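Local coordinates for protein HIAXHD3 (Humicola insolens, PDB 3ZXK) that removes arabinofuranose side chains, probably from arabinoxylan, as a family 43 glycoside hydrolase whose active site has been a target for engineering endo-xylanase activity, at residues Y38-P43 against V56-P61; R62-S67 against R106-T111; K81-S86 against G101-R106; Q132-I137 against D171-V176. All blocks are in the same frame, centred on the assembly; numbering follows the deposited sequence.

Contact 1: residues Y38-P43 against V56-P61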
# COMPACT_ATOMS: atom_id res chain seq x y z
N TYR A 38 5.88 3.99 4.91
CA TYR A 38 5.98 2.56 5.27
C TYR A 38 7.15 1.90 4.53
O TYR A 38 7.48 2.27 3.42
CB TYR A 38 4.63 1.87 5.02
CG TYR A 38 3.56 2.40 6.00
CD1 TYR A 38 3.42 1.84 7.25
CD2 TYR A 38 2.72 3.48 5.67
CE1 TYR A 38 2.46 2.31 8.16
CE2 TYR A 38 1.77 3.97 6.55
CZ TYR A 38 1.63 3.37 7.81
OH TYR A 38 0.69 3.84 8.72
N SER A 39 7.84 1.01 5.19
CA SER A 39 9.13 0.50 4.70
C SER A 39 9.19 -1.02 4.90
O SER A 39 9.08 -1.50 6.03
CB SER A 39 10.25 1.14 5.53
OG SER A 39 11.52 0.62 5.13
N PRO A 40 9.43 -1.82 3.84
CA PRO A 40 9.76 -1.46 2.48
C PRO A 40 8.61 -0.75 1.79
O PRO A 40 7.45 -0.89 2.19
CB PRO A 40 10.04 -2.83 1.81
CG PRO A 40 9.30 -3.81 2.63
CD PRO A 40 9.41 -3.28 4.04
N GLY A 41 8.95 -0.03 0.74
CA GLY A 41 7.97 0.74 -0.00
C GLY A 41 7.70 0.19 -1.39
O GLY A 41 8.47 -0.63 -1.90
N ALA A 42 6.61 0.68 -1.99
CA ALA A 42 6.25 0.41 -3.39
C ALA A 42 6.04 -1.07 -3.68
O ALA A 42 6.79 -1.66 -4.46
CB ALA A 42 7.24 1.04 -4.38
N PRO A 43 5.02 -1.66 -3.06
CA PRO A 43 4.75 -3.09 -3.30
C PRO A 43 4.43 -3.34 -4.77
O PRO A 43 3.92 -2.43 -5.47
CB PRO A 43 3.47 -3.35 -2.51
CG PRO A 43 3.08 -2.09 -1.88
CD PRO A 43 4.03 -1.01 -2.20
N VAL A 56 4.26 -9.82 -4.42
CA VAL A 56 5.46 -10.61 -4.76
C VAL A 56 6.79 -9.97 -4.42
O VAL A 56 7.77 -10.69 -4.23
CB VAL A 56 5.44 -11.13 -6.21
CG1 VAL A 56 4.29 -12.11 -6.37
CG2 VAL A 56 5.37 -9.97 -7.21
N THR A 57 6.82 -8.65 -4.32
CA THR A 57 8.07 -7.91 -4.03
C THR A 57 7.75 -6.47 -3.64
O THR A 57 6.59 -6.06 -3.69
CB THR A 57 9.08 -7.99 -5.24
OG1 THR A 57 10.39 -7.53 -4.82
CG2 THR A 57 8.62 -7.18 -6.45
N HIS A 58 8.77 -5.73 -3.23
CA HIS A 58 8.64 -4.28 -3.05
C HIS A 58 9.78 -3.63 -3.79
O HIS A 58 10.92 -4.09 -3.70
CB HIS A 58 8.78 -3.87 -1.59
CG HIS A 58 7.56 -4.11 -0.73
ND1 HIS A 58 7.19 -5.34 -0.31
CD2 HIS A 58 6.64 -3.21 -0.20
CE1 HIS A 58 6.11 -5.23 0.50
NE2 HIS A 58 5.76 -3.94 0.55
N SER A 59 9.51 -2.54 -4.49
CA SER A 59 10.57 -1.88 -5.30
C SER A 59 11.59 -1.09 -4.48
O SER A 59 12.68 -0.82 -4.98
CB SER A 59 9.93 -0.94 -6.33
OG SER A 59 9.20 -1.68 -7.27
N VAL A 60 11.21 -0.70 -3.26
CA VAL A 60 12.13 0.10 -2.42
C VAL A 60 12.35 -0.65 -1.10
O VAL A 60 11.64 -0.43 -0.11
CB VAL A 60 11.60 1.54 -2.25
CG1 VAL A 60 12.61 2.40 -1.49
CG2 VAL A 60 11.31 2.18 -3.60
N PRO A 61 13.32 -1.55 -1.07
CA PRO A 61 13.46 -2.40 0.13
C PRO A 61 13.77 -1.63 1.41
O PRO A 61 13.42 -2.13 2.48
CB PRO A 61 14.59 -3.37 -0.24
CG PRO A 61 15.20 -2.87 -1.52
CD PRO A 61 14.11 -2.08 -2.21
O HOH W 1 12.87 -1.87 5.16
O HOH W 2 6.43 -1.11 -7.22

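Contact 2: residues R62-S67 against R106-T111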
# COMPACT_ATOMS: atom_id res chain seq x y z
N ARG A 62 14.42 -0.48 1.31
CA ARG A 62 14.58 0.40 2.48
C ARG A 62 14.53 1.80 1.91
O ARG A 62 15.16 2.05 0.88
CB ARG A 62 15.91 0.16 3.19
CG ARG A 62 16.15 1.06 4.38
CD ARG A 62 17.41 0.65 5.11
NE ARG A 62 17.67 1.52 6.27
CZ ARG A 62 17.22 1.28 7.50
NH1 ARG A 62 16.52 0.17 7.75
NH2 ARG A 62 17.48 2.15 8.47
N LEU A 63 13.80 2.70 2.55
CA LEU A 63 13.58 4.04 2.00
C LEU A 63 14.89 4.79 2.09
O LEU A 63 15.47 4.87 3.14
CB LEU A 63 12.46 4.75 2.79
CG LEU A 63 11.16 3.91 2.95
CD1 LEU A 63 10.06 4.75 3.60
CD2 LEU A 63 10.66 3.38 1.61
N ASN A 64 15.34 5.35 0.97
CA ASN A 64 16.61 6.07 0.89
C ASN A 64 16.45 7.56 0.59
O ASN A 64 17.30 8.17 -0.06
CB ASN A 64 17.50 5.41 -0.17
CG ASN A 64 16.95 5.55 -1.59
OD1 ASN A 64 15.75 5.38 -1.84
ND2 ASN A 64 17.85 5.83 -2.54
N PHE A 65 15.39 8.14 1.10
CA PHE A 65 15.00 9.48 0.71
C PHE A 65 15.43 10.55 1.69
O PHE A 65 15.11 11.73 1.50
CB PHE A 65 13.49 9.55 0.52
CG PHE A 65 12.91 8.39 -0.25
CD1 PHE A 65 13.43 8.07 -1.50
CD2 PHE A 65 11.85 7.65 0.26
CE1 PHE A 65 12.89 7.02 -2.25
CE2 PHE A 65 11.31 6.59 -0.49
CZ PHE A 65 11.85 6.26 -1.73
N GLY A 66 16.14 10.17 2.74
CA GLY A 66 16.58 11.14 3.74
C GLY A 66 16.53 10.59 5.14
O GLY A 66 15.88 9.57 5.42
N SER A 67 17.22 11.27 6.05
CA SER A 67 17.39 10.76 7.41
C SER A 67 16.09 10.73 8.21
O SER A 67 15.96 9.95 9.13
CB SER A 67 18.47 11.55 8.15
OG SER A 67 18.20 12.94 8.12
N ARG A 106 12.87 15.34 -5.34
CA ARG A 106 13.82 14.62 -6.24
C ARG A 106 13.19 13.31 -6.67
O ARG A 106 12.41 12.73 -5.93
CB ARG A 106 15.14 14.29 -5.56
CG ARG A 106 15.88 15.48 -4.99
CD ARG A 106 17.18 15.03 -4.34
NE ARG A 106 18.32 15.19 -5.24
CZ ARG A 106 19.59 14.93 -4.89
NH1 ARG A 106 19.85 14.50 -3.66
NH2 ARG A 106 20.58 15.11 -5.75
N THR A 107 13.58 12.81 -7.84
CA THR A 107 13.01 11.59 -8.37
C THR A 107 14.04 10.46 -8.27
O THR A 107 15.19 10.62 -8.69
CB THR A 107 12.57 11.81 -9.83
OG1 THR A 107 11.60 12.85 -9.85
CG2 THR A 107 11.93 10.53 -10.39
N TYR A 108 13.61 9.33 -7.71
CA TYR A 108 14.50 8.21 -7.41
C TYR A 108 14.15 7.06 -8.34
O TYR A 108 12.96 6.80 -8.55
CB TYR A 108 14.31 7.75 -5.96
CG TYR A 108 14.75 8.81 -4.98
CD1 TYR A 108 13.89 9.85 -4.59
CD2 TYR A 108 16.03 8.77 -4.44
CE1 TYR A 108 14.31 10.84 -3.71
CE2 TYR A 108 16.46 9.74 -3.53
CZ TYR A 108 15.60 10.77 -3.18
OH TYR A 108 16.03 11.74 -2.30
N LEU A 109 15.18 6.42 -8.91
CA LEU A 109 15.01 5.24 -9.73
C LEU A 109 15.55 4.03 -9.01
O LEU A 109 16.71 4.02 -8.60
CB LEU A 109 15.76 5.38 -11.06
CG LEU A 109 15.87 4.11 -11.88
CD1 LEU A 109 14.49 3.57 -12.26
CD2 LEU A 109 16.73 4.40 -13.11
N TRP A 110 14.69 3.02 -8.84
CA TRP A 110 15.10 1.73 -8.32
C TRP A 110 14.83 0.69 -9.38
O TRP A 110 13.79 0.75 -10.05
CB TRP A 110 14.29 1.39 -7.08
CG TRP A 110 14.75 2.06 -5.82
CD1 TRP A 110 14.56 3.40 -5.43
CD2 TRP A 110 15.51 1.43 -4.74
NE1 TRP A 110 15.12 3.62 -4.20
CE2 TRP A 110 15.72 2.46 -3.72
CE3 TRP A 110 16.02 0.15 -4.52
CZ2 TRP A 110 16.42 2.19 -2.54
CZ3 TRP A 110 16.72 -0.11 -3.34
CH2 TRP A 110 16.90 0.88 -2.36
N THR A 111 15.79 -0.22 -9.60
CA THR A 111 15.59 -1.24 -10.64
C THR A 111 15.87 -2.63 -10.11
O THR A 111 16.59 -2.81 -9.14
CB THR A 111 16.47 -1.02 -11.89
OG1 THR A 111 17.84 -1.12 -11.52
CG2 THR A 111 16.21 0.36 -12.54

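Contact 3: residues K81-S86 against G101-R106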
# COMPACT_ATOMS: atom_id res chain seq x y z
N LYS A 81 4.70 11.62 4.07
CA LYS A 81 5.61 12.00 3.00
C LYS A 81 5.95 10.75 2.21
O LYS A 81 5.05 9.99 1.86
CB LYS A 81 6.82 12.77 3.56
CG LYS A 81 6.41 14.10 4.24
CD LYS A 81 7.63 14.85 4.72
CE LYS A 81 7.26 16.18 5.33
NZ LYS A 81 8.42 16.78 6.06
N GLY A 82 7.22 10.54 1.89
CA GLY A 82 7.63 9.32 1.21
C GLY A 82 6.97 9.10 -0.13
O GLY A 82 6.83 10.03 -0.92
N ILE A 83 6.59 7.86 -0.39
CA ILE A 83 6.16 7.46 -1.72
C ILE A 83 4.70 7.79 -1.97
O ILE A 83 3.79 7.21 -1.36
CB ILE A 83 6.41 5.95 -1.95
CG1 ILE A 83 7.92 5.68 -1.86
CG2 ILE A 83 5.79 5.48 -3.27
CD1 ILE A 83 8.28 4.18 -1.89
N TRP A 84 4.51 8.79 -2.82
CA TRP A 84 3.20 9.16 -3.34
C TRP A 84 3.01 8.45 -4.68
O TRP A 84 3.63 7.40 -4.93
CB TRP A 84 3.09 10.67 -3.44
CG TRP A 84 2.87 11.34 -2.10
CD1 TRP A 84 3.44 11.02 -0.87
CD2 TRP A 84 2.02 12.51 -1.85
NE1 TRP A 84 3.03 11.90 0.11
CE2 TRP A 84 2.15 12.80 -0.41
CE3 TRP A 84 1.17 13.28 -2.63
CZ2 TRP A 84 1.47 13.85 0.19
CZ3 TRP A 84 0.48 14.33 -2.02
CH2 TRP A 84 0.62 14.61 -0.64
N ALA A 85 2.14 8.95 -5.56
CA ALA A 85 1.93 8.25 -6.83
C ALA A 85 3.23 8.17 -7.61
O ALA A 85 3.89 9.21 -7.85
CB ALA A 85 0.85 8.92 -7.65
N SER A 86 3.59 6.94 -7.97
CA SER A 86 4.85 6.64 -8.65
C SER A 86 4.62 5.74 -9.86
O SER A 86 3.49 5.66 -10.36
CB SER A 86 5.81 6.05 -7.62
OG SER A 86 5.91 6.94 -6.51
N GLY A 101 9.96 7.28 -8.60
CA GLY A 101 9.04 8.02 -7.73
C GLY A 101 9.68 9.30 -7.24
O GLY A 101 10.84 9.28 -6.82
N CYS A 102 8.93 10.41 -7.25
CA CYS A 102 9.41 11.67 -6.70
C CYS A 102 9.10 11.74 -5.22
O CYS A 102 7.95 11.56 -4.81
CB CYS A 102 8.77 12.88 -7.40
SG CYS A 102 9.37 14.42 -6.65
N VAL A 103 10.12 11.99 -4.40
CA VAL A 103 9.95 12.10 -2.96
C VAL A 103 10.67 13.36 -2.55
O VAL A 103 11.87 13.52 -2.79
CB VAL A 103 10.55 10.87 -2.21
CG1 VAL A 103 10.38 11.04 -0.70
CG2 VAL A 103 9.87 9.58 -2.67
N GLU A 104 9.89 14.27 -1.94
CA GLU A 104 10.38 15.56 -1.46
C GLU A 104 11.32 16.24 -2.47
O GLU A 104 12.48 16.58 -2.17
CB GLU A 104 11.02 15.42 -0.08
CG GLU A 104 10.07 14.81 0.94
CD GLU A 104 10.65 14.84 2.34
OE1 GLU A 104 10.87 15.96 2.87
OE2 GLU A 104 10.88 13.76 2.89
N GLY A 105 10.80 16.39 -3.68
CA GLY A 105 11.43 17.23 -4.69
C GLY A 105 12.51 16.60 -5.56
O GLY A 105 13.02 17.27 -6.44
N ARG A 106 12.87 15.34 -5.34
CA ARG A 106 13.82 14.62 -6.24
C ARG A 106 13.19 13.31 -6.67
O ARG A 106 12.41 12.73 -5.93
CB ARG A 106 15.14 14.29 -5.56
CG ARG A 106 15.88 15.48 -4.99
CD ARG A 106 17.18 15.03 -4.34
NE ARG A 106 18.32 15.19 -5.24
CZ ARG A 106 19.59 14.93 -4.89
NH1 ARG A 106 19.85 14.50 -3.66
NH2 ARG A 106 20.58 15.11 -5.75
O HOH W 3 7.23 12.88 -0.86
O HOH W 4 6.59 9.20 -4.84
O HOH W 5 6.39 10.30 -8.54

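Contact 4: residues Q132-I137 against D171-V176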
# COMPACT_ATOMS: atom_id res chain seq x y z
N GLN A 132 17.78 -2.31 -6.49
CA GLN A 132 18.88 -1.43 -6.08
C GLN A 132 18.57 -0.02 -6.55
O GLN A 132 17.95 0.17 -7.60
CB GLN A 132 20.20 -1.85 -6.74
CG GLN A 132 20.63 -3.30 -6.49
CD GLN A 132 21.13 -3.54 -5.09
OE1 GLN A 132 21.63 -2.62 -4.41
NE2 GLN A 132 21.03 -4.80 -4.65
N HIS A 133 19.05 0.96 -5.79
CA HIS A 133 18.95 2.36 -6.18
C HIS A 133 19.89 2.63 -7.35
O HIS A 133 21.10 2.41 -7.24
CB HIS A 133 19.29 3.22 -4.99
CG HIS A 133 19.25 4.68 -5.26
ND1 HIS A 133 20.18 5.53 -4.77
CD2 HIS A 133 18.40 5.43 -6.05
CE1 HIS A 133 19.90 6.78 -5.20
NE2 HIS A 133 18.82 6.72 -5.98
N THR A 134 19.34 3.11 -8.45
CA THR A 134 20.07 3.16 -9.71
C THR A 134 20.37 4.61 -10.13
O THR A 134 21.41 4.90 -10.74
CB THR A 134 19.29 2.36 -10.80
OG1 THR A 134 19.16 0.99 -10.40
CG2 THR A 134 19.94 2.46 -12.18
N ALA A 135 19.47 5.53 -9.81
CA ALA A 135 19.72 6.93 -10.15
C ALA A 135 18.85 7.85 -9.33
O ALA A 135 17.87 7.40 -8.69
CB ALA A 135 19.53 7.19 -11.65
N THR A 136 19.24 9.12 -9.30
CA THR A 136 18.41 10.17 -8.74
C THR A 136 18.42 11.26 -9.81
O THR A 136 19.47 11.62 -10.35
CB THR A 136 18.96 10.71 -7.38
OG1 THR A 136 19.08 9.63 -6.44
CG2 THR A 136 18.06 11.80 -6.81
N ILE A 137 17.23 11.77 -10.14
CA ILE A 137 17.06 12.86 -11.09
C ILE A 137 16.63 14.11 -10.30
O ILE A 137 15.72 14.04 -9.49
CB ILE A 137 16.00 12.46 -12.15
CG1 ILE A 137 16.58 11.41 -13.13
CG2 ILE A 137 15.51 13.67 -12.93
CD1 ILE A 137 15.54 10.70 -13.98
N ASP A 171 19.77 4.98 -20.86
CA ASP A 171 19.82 4.13 -19.67
C ASP A 171 18.77 4.46 -18.58
O ASP A 171 18.71 3.80 -17.55
CB ASP A 171 21.24 4.05 -19.08
CG ASP A 171 21.72 5.36 -18.49
OD1 ASP A 171 20.92 6.33 -18.38
OD2 ASP A 171 22.93 5.44 -18.15
N GLY A 172 17.95 5.49 -18.83
CA GLY A 172 16.88 5.87 -17.91
C GLY A 172 17.33 6.68 -16.71
O GLY A 172 16.54 6.92 -15.79
N THR A 173 18.61 7.06 -16.68
CA THR A 173 19.16 7.67 -15.44
C THR A 173 19.19 9.19 -15.41
O THR A 173 19.43 9.75 -14.34
CB THR A 173 20.56 7.15 -15.08
OG1 THR A 173 21.47 7.61 -16.09
CG2 THR A 173 20.56 5.61 -14.99
N ARG A 174 18.97 9.85 -16.55
CA ARG A 174 19.07 11.29 -16.65
C ARG A 174 17.89 11.83 -17.46
O ARG A 174 17.37 11.17 -18.36
CB ARG A 174 20.35 11.68 -17.40
CG ARG A 174 21.64 11.32 -16.67
CD ARG A 174 22.87 11.69 -17.49
NE ARG A 174 22.87 11.15 -18.86
CZ ARG A 174 22.60 11.86 -19.96
NH1 ARG A 174 22.31 13.16 -19.89
NH2 ARG A 174 22.61 11.27 -21.15
N GLN A 175 17.52 13.07 -17.16
CA GLN A 175 16.58 13.77 -18.03
C GLN A 175 17.31 14.35 -19.24
O GLN A 175 18.33 15.03 -19.07
CB GLN A 175 15.95 14.87 -17.22
CG GLN A 175 14.95 15.72 -17.97
CD GLN A 175 14.35 16.77 -17.05
OE1 GLN A 175 13.54 16.46 -16.18
NE2 GLN A 175 14.79 18.00 -17.22
N VAL A 176 16.78 14.13 -20.44
CA VAL A 176 17.39 14.66 -21.67
C VAL A 176 16.65 15.93 -22.13
O VAL A 176 17.26 16.90 -22.61
CB VAL A 176 17.46 13.58 -22.80
CG1 VAL A 176 17.51 14.20 -24.21
CG2 VAL A 176 18.64 12.65 -22.56
O HOH W 6 20.26 11.96 -13.02

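Contact 1: residues Y38-P43 against V56-P61
The imidazole of His58 lies between two proline rings, and one of them, Pro40, follows a cis peptide bond. This sandwich sits at the end of a beta hairpin, strands 41-47 and 54-58, in the first blade of the five-bladed beta-propeller typical of family 43. Pro40 CG stands almost over the centre of the imidazole, a CH-pi contact 3.8 Å from the ring centroid and only 9° off its normal. On the opposite face Pro43 CB makes the second such contact, 4.2 Å from the centroid. A chi1 of -78° sets CG of His58 anti to its carbonyl carbon, and from there the ring lies between the prolines, while the carbonyl group of Gly41 comes up at its edge. Both ring nitrogens are held as well, ND1 by Glu331 and NE2 by Glu334, so the flat group is fixed in rotation, and the two acidic partners would probably favour a positively charged imidazole. The backbones meet in antiparallel fashion: Gly41 N donates to Val60 O at 2.8 Å, and Val60 N returns a bond to Gly41 O at 3.1 Å. Ser59 and Val60 together face Gly41, a classic beta bulge, and Ser59 N bonds to Ala42 O at 2.9 Å, nearly straight. Two waters bridge the segments. One donates to Ser39 OG, which is also hydrogen-bonded to Asn338, and to Pro61 O; the other donates to Ala42 O at 2.8 Å and is hydrogen-bonded to Ser59 OG at the same distance.

Contact 2: residues R62-S67 against R106-T111
Phe65 and Tyr108 mark the closest backbone approach, with CA atoms 8.2 Å apart: an irregular loop runs past strand 106-113 without pairing with it, and side chains span the interval. The main aromatic contact is edge-to-face. The edge of the Phe65 ring points at the face of Tyr108, with CD1 of Phe65 lying 3.5 Å above the Tyr108 plane and over its centre; the ring planes are 63° apart. Phe65 also rests on Ile83 and Val103, so its ring is shared between the loop and the neighbouring strand. An alanine in place of Tyr108 would probably leave the Phe65 edge without the aromatic face it meets and open a gap between the loop and the strand. Two residues along, Trp110 supplies the polar link: NE1 donates to Asn64 OD1 at 3.0 Å, bent to 140° at the hydrogen. The oxygen lies in the indole plane, whereas the donor stands above the plane of the amide, in keeping with an amide turned nearly perpendicular (87°) to the indole. The same indole meets the ring of His133 on the adjoining strand, and its benzo portion reaches the loop again where CZ2 approaches Arg62 O at 3.6 Å. Together these contacts lay the long connection between the first and second blades of the beta-propeller over one side of the second, through residues at alternate positions of a blade strand.

Contact 3: residues K81-S86 against G101-R106
Ser86 OG, which also touches Gly101 CA across the contact, takes part in two hydrogen bonds: it donates to Trp84 O at 2.8 Å and accepts from a water 2.9 Å away. That water accepts from Trp84 N and donates to Cys102 O at 2.7 Å, joining the two segments, between which no direct hydrogen bond forms. The oxygen of Ser86 is anti to its carbonyl carbon (chi1 -53°) and lies 3.5 Å from Gly101 CA; any beta carbon on that glycine would clash with it. An alanine in place of Ser86 would probably leave the bridging water without one of its three partners and Trp84 O without this donor. Two more waters repeat the theme, one from Ala85 O to Cys102 N, the other from Gly82 O to Glu104 N. Val103 CG2 lies against the carbonyl of Gly82, 3.5 Å from its O, and makes a looser apolar contact with Ile83 CG1. At the outer end Lys81 and Glu104 cross at about a right angle, their CD atoms 3.8 Å apart, but Lys81 NZ and Glu104 OE1 stay 4.1 Å apart, beyond a salt bridge; Glu104 OE2 is hydrogen-bonded to Tyr69 OH. Trp84 belongs to the glycan pocket and touches bound xylose; the polar links between its loop segment and 101-106 run through water. Cys102 is disulfide-bonded to Cys140. Strand 96-103 leads into a type I' turn, Val103 to Arg106, and pairs with strands 87-91 and 106-113 on its two flanks.

Contact 4: residues Q132-I137 against D171-V176
An Asx turn presents Thr173 to Ala135 at the seam between two propeller blades. Within the turn, Asp171 OD1 takes two bonds from Thr173, one from the backbone N at 3.0 Å and a shorter one from OG1 at 2.7 Å, both reaching it from the same face of the carboxylate. Ser169 OG is a further partner of that oxygen. OG1 of Thr173 lies between its backbone N and carbonyl carbon (chi1 67°), where it can turn back to the aspartate, and CB and CG2 meet the methyl of Ala135. The closest of these approaches is Ala135 CB to Thr173 CB, 3.6 Å. Ile137 lies along the turn's backbone, its CG1 3.5 Å from Thr173 O and its CD1 near Gly172 O and Gln175 N. No hydrogen bond crosses directly. A water makes the polar link instead, donating to Thr136 O at 2.8 Å and to Thr173 O at 2.7 Å. Gly172 O, beside the seam, accepts from Tyr100 OH of strand 96-103, in the middle of its sheet. The touching pieces run only 17° apart, yet they belong to separate sheets. Strand 132-137, with a classic bulge where Thr134 and Ala135 both face Leu109 of strand 106-113, is the outermost strand of one blade; residues 171-174 lead into strand 175-183, the outermost strand of the next.

Following the chain from its N terminus, contact 1 closes first, drawing together the ends of the hairpin in the opening blade. Contact 2 then begins almost at once and closes a much longer loop, within which contact 3 is nested; the two share Arg106 and rest on the adjacent strands 96-103 and 106-113. Contact 4 opens after all of these and joins the last strand of that same second sheet to the approach of the third. None of the contacts cross. Val60 and Pro61 of contact 1 pack on Trp110 of contact 2, and Ile83 of contact 3 reaches Gly41, so the first two blades pack together, while contact 4 carries the link to the third.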